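Local coordinates for kelch domain-containing protein (Colletotrichum graminicola M1.001, PDB 5C86) that probably oxidises alcohols to aldehydes as a copper-dependent member of the AA5 family, related to galactose oxidase and glyoxal oxidase, at residues A[122-127]-A[179-184]. Residues are numbered along the deposited sequence; the frame is centred on the assembly and turned at random.
Sequences SSCTTS and AWLWSW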
ATOM      1  N   SER A 122      10.861  -4.292   3.163  1.00 13.52           N
ATOM      2  CA  SER A 122       9.453  -4.038   3.443  1.00 12.32           C
ATOM      3  C   SER A 122       9.303  -3.874   4.959  1.00 13.68           C
ATOM      4  O   SER A 122       9.979  -4.541   5.789  1.00 14.30           O
ATOM      5  CB  SER A 122       8.642  -5.175   2.901  1.00 14.33           C
ATOM      6  OG  SER A 122       8.679  -5.155   1.462  1.00 13.27           O
ATOM      7  N   SER A 123       8.352  -3.019   5.294  1.00 12.06           N
ATOM      8  CA  SER A 123       7.984  -2.677   6.637  1.00 12.73           C
ATOM      9  C   SER A 123       6.482  -2.898   6.780  1.00 13.88           C
ATOM     10  O   SER A 123       5.712  -2.477   5.884  1.00 13.52           O
ATOM     11  CB  SER A 123       8.276  -1.184   6.775  1.00 13.36           C
ATOM     12  OG  SER A 123       7.933  -0.723   8.082  1.00 15.82           O
ATOM     13  N   CYS A 124       6.061  -3.373   7.925  1.00 12.91           N
ATOM     14  CA  CYS A 124       4.619  -3.436   8.196  1.00 13.30           C
ATOM     15  C   CYS A 124       4.309  -3.239   9.661  1.00 14.27           C
ATOM     16  O   CYS A 124       5.070  -3.619  10.554  1.00 14.85           O
ATOM     17  CB  CYS A 124       4.050  -4.794   7.727  1.00 14.63           C
ATOM     18  SG  CYS A 124       4.719  -6.295   8.549  1.00 15.78           S
ATOM     19  N   THR A 125       3.108  -2.719   9.901  1.00 11.47           N
ATOM     20  CA  THR A 125       2.555  -2.496  11.184  1.00 12.74           C
ATOM     21  C   THR A 125       1.918  -3.778  11.627  1.00 11.90           C
ATOM     22  O   THR A 125       1.012  -4.321  10.982  1.00 12.24           O
ATOM     23  CB  THR A 125       1.568  -1.361  11.169  1.00 12.63           C
ATOM     24  OG1 THR A 125       2.235  -0.194  10.743  1.00 13.17           O
ATOM     25  CG2 THR A 125       1.052  -1.063  12.552  1.00 13.87           C
ATOM     26  N   THR A 126       2.270  -4.264  12.832  1.00 13.16           N
ATOM     27  CA  THR A 126       1.731  -5.514  13.290  1.00 12.63           C
ATOM     28  C   THR A 126       0.441  -5.301  14.116  1.00 12.51           C
ATOM     29  O   THR A 126       0.064  -4.171  14.433  1.00 14.16           O
ATOM     30  CB  THR A 126       2.741  -6.324  14.167  1.00 15.66           C
ATOM     31  OG1 THR A 126       2.823  -5.658  15.456  1.00 16.50           O
ATOM     32  CG2 THR A 126       4.074  -6.322  13.520  1.00 15.59           C
ATOM     33  N   SER A 127      -0.162  -6.417  14.472  1.00 14.36           N
ATOM     34  CA  SER A 127      -1.374  -6.384  15.319  1.00 14.86           C
ATOM     35  C   SER A 127      -1.126  -5.694  16.660  1.00 16.06           C
ATOM     36  O   SER A 127      -2.043  -5.229  17.326  1.00 15.27           O
ATOM     37  CB  SER A 127      -1.885  -7.761  15.537  1.00 16.47           C
ATOM     38  OG  SER A 127      -0.979  -8.605  16.291  1.00 16.17           O
ATOM     39  N   ALA A 179       9.706  -7.694   0.114  1.00 11.54           N
ATOM     40  CA  ALA A 179       8.853  -8.795   0.555  1.00 10.55           C
ATOM     41  C   ALA A 179       7.364  -8.400   0.615  1.00 11.05           C
ATOM     42  O   ALA A 179       7.012  -7.223   0.960  1.00 12.04           O
ATOM     43  CB  ALA A 179       9.291  -9.301   1.904  1.00 13.76           C
ATOM     44  N   TRP A 180       6.506  -9.360   0.274  1.00 10.72           N
ATOM     45  CA  TRP A 180       5.047  -9.158   0.301  1.00 10.87           C
ATOM     46  C   TRP A 180       4.573  -9.441   1.765  1.00 12.17           C
ATOM     47  O   TRP A 180       4.029 -10.474   2.034  1.00 13.00           O
ATOM     48  CB  TRP A 180       4.367 -10.060  -0.684  1.00 11.28           C
ATOM     49  CG  TRP A 180       4.771  -9.986  -2.097  1.00 10.91           C
ATOM     50  CD1 TRP A 180       5.719  -9.188  -2.672  1.00 11.20           C
ATOM     51  CD2 TRP A 180       4.324 -10.844  -3.110  1.00 10.99           C
ATOM     52  NE1 TRP A 180       5.822  -9.429  -4.008  1.00 11.03           N
ATOM     53  CE2 TRP A 180       4.986 -10.487  -4.319  1.00 11.59           C
ATOM     54  CE3 TRP A 180       3.383 -11.877  -3.153  1.00 11.33           C
ATOM     55  CZ2 TRP A 180       4.701 -11.122  -5.542  1.00 11.30           C
ATOM     56  CZ3 TRP A 180       3.119 -12.491  -4.355  1.00 11.48           C
ATOM     57  CH2 TRP A 180       3.765 -12.152  -5.518  1.00 11.82           C
ATOM     58  N   LEU A 181       4.785  -8.520   2.659  1.00 11.69           N
ATOM     59  CA  LEU A 181       4.472  -8.707   4.086  1.00 12.09           C
ATOM     60  C   LEU A 181       3.018  -8.349   4.416  1.00 12.41           C
ATOM     61  O   LEU A 181       2.487  -7.281   4.023  1.00 12.75           O
ATOM     62  CB  LEU A 181       5.332  -7.854   4.917  1.00 12.54           C
ATOM     63  CG  LEU A 181       6.869  -7.999   4.805  1.00 13.21           C
ATOM     64  CD1 LEU A 181       7.570  -7.104   5.795  1.00 14.09           C
ATOM     65  CD2 LEU A 181       7.266  -9.443   5.001  1.00 13.97           C
ATOM     66  N   TRP A 182       2.357  -9.297   5.062  1.00 10.14           N
ATOM     67  CA  TRP A 182       0.967  -9.111   5.507  1.00 10.45           C
ATOM     68  C   TRP A 182       0.862  -9.434   6.987  1.00 11.95           C
ATOM     69  O   TRP A 182       0.945 -10.608   7.315  1.00 12.66           O
ATOM     70  CB  TRP A 182      -0.007  -9.928   4.636  1.00 11.62           C
ATOM     71  CG  TRP A 182      -0.071  -9.371   3.292  1.00 11.47           C
ATOM     72  CD1 TRP A 182       0.537  -9.818   2.164  1.00 13.04           C
ATOM     73  CD2 TRP A 182      -0.659  -8.111   2.960  1.00 10.75           C
ATOM     74  NE1 TRP A 182       0.342  -8.927   1.133  1.00 12.84           N
ATOM     75  CE2 TRP A 182      -0.397  -7.875   1.584  1.00 12.40           C
ATOM     76  CE3 TRP A 182      -1.333  -7.164   3.693  1.00 11.24           C
ATOM     77  CZ2 TRP A 182      -0.766  -6.701   0.970  1.00 12.41           C
ATOM     78  CZ3 TRP A 182      -1.718  -6.022   3.101  1.00 12.57           C
ATOM     79  CH2 TRP A 182      -1.415  -5.785   1.734  1.00 11.46           C
ATOM     80  N   SER A 183       0.604  -8.424   7.791  1.00 11.61           N
ATOM     81  CA  SER A 183       0.394  -8.661   9.211  1.00 12.64           C
ATOM     82  C   SER A 183      -0.873  -9.407   9.491  1.00 13.63           C
ATOM     83  O   SER A 183      -1.918  -9.244   8.800  1.00 11.62           O
ATOM     84  CB  SER A 183       0.350  -7.368   9.944  1.00 13.03           C
ATOM     85  OG  SER A 183       1.586  -6.702   9.839  1.00 13.40           O
ATOM     86  N   TRP A 184      -0.797 -10.302  10.486  1.00 12.20           N
ATOM     87  CA  TRP A 184      -1.915 -11.173  10.801  1.00 12.40           C
ATOM     88  C   TRP A 184      -2.050 -11.386  12.342  1.00 14.86           C
ATOM     89  O   TRP A 184      -1.536 -10.608  13.102  1.00 14.37           O
ATOM     90  CB  TRP A 184      -1.821 -12.456   9.961  1.00 14.25           C
ATOM     91  CG  TRP A 184      -3.030 -13.328   9.840  1.00 13.54           C
ATOM     92  CD1 TRP A 184      -3.145 -14.731  10.124  1.00 14.04           C
ATOM     93  CD2 TRP A 184      -4.343 -12.932   9.392  1.00 12.87           C
ATOM     94  NE1 TRP A 184      -4.406 -15.168   9.836  1.00 15.17           N
ATOM     95  CE2 TRP A 184      -5.159 -14.112   9.401  1.00 14.39           C
ATOM     96  CE3 TRP A 184      -4.884 -11.729   8.921  1.00 14.16           C
ATOM     97  CZ2 TRP A 184      -6.446 -14.086   8.951  1.00 14.40           C
ATOM     98  CZ3 TRP A 184      -6.228 -11.725   8.458  1.00 13.68           C
ATOM     99  CH2 TRP A 184      -6.975 -12.887   8.519  1.00 13.38           C
TER
HETATM  100  O   HOH W   1       0.606  -8.923  13.290  1.00 14.27           O
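With chi1 of -69° in Ser122 and -63° in Ser183, each OG lies anti to its own carbonyl carbon, and each hydroxyl reaches a main-chain carbonyl across the gap. Ser122 OG donates to Ala179 O at 2.7 Å, in the carbonyl plane and on a lone pair. Ser183 OG gives a bond of the same length, 2.7 Å, to Thr125 O, but approaches from above that carbonyl plane. Serine suits both places: it is short enough to fit between neighbouring strands and carries a donor for a main-chain carbonyl within a buried contact.

Between the two hydroxyls the contact is mainly van der Waals. Leu181 lays CD1 against Ser122, 3.6 Å from its CB, while its own CB meets Cys124 SG at 4.0 Å; the compact, polarisable sulfur packs beside the leucine, and both residues touch Val189 of strand 188-191. Past the strand ends a water links the two segments, accepting from Ser127 N at 2.9 Å and donating to Trp184 O at 2.7 Å.

The axes of strands 122-125 and 181-183 run nearly parallel, 10° apart, and come within 7.0 Å. Each is the first strand of a four-stranded antiparallel sheet, as expected of the innermost strands of adjacent blades in a kelch beta-propeller. Ser122 is also about 8 Å, side chain to side chain, from Tyr120 and His423, which bind copper in the metal-loaded protein but have no metal here. The blades are thus joined at their inner edges by serine hydroxyls and a water in place of direct backbone pairing, which gives main-chain carbonyls at the interface a donor while leaving each blade a separate sheet.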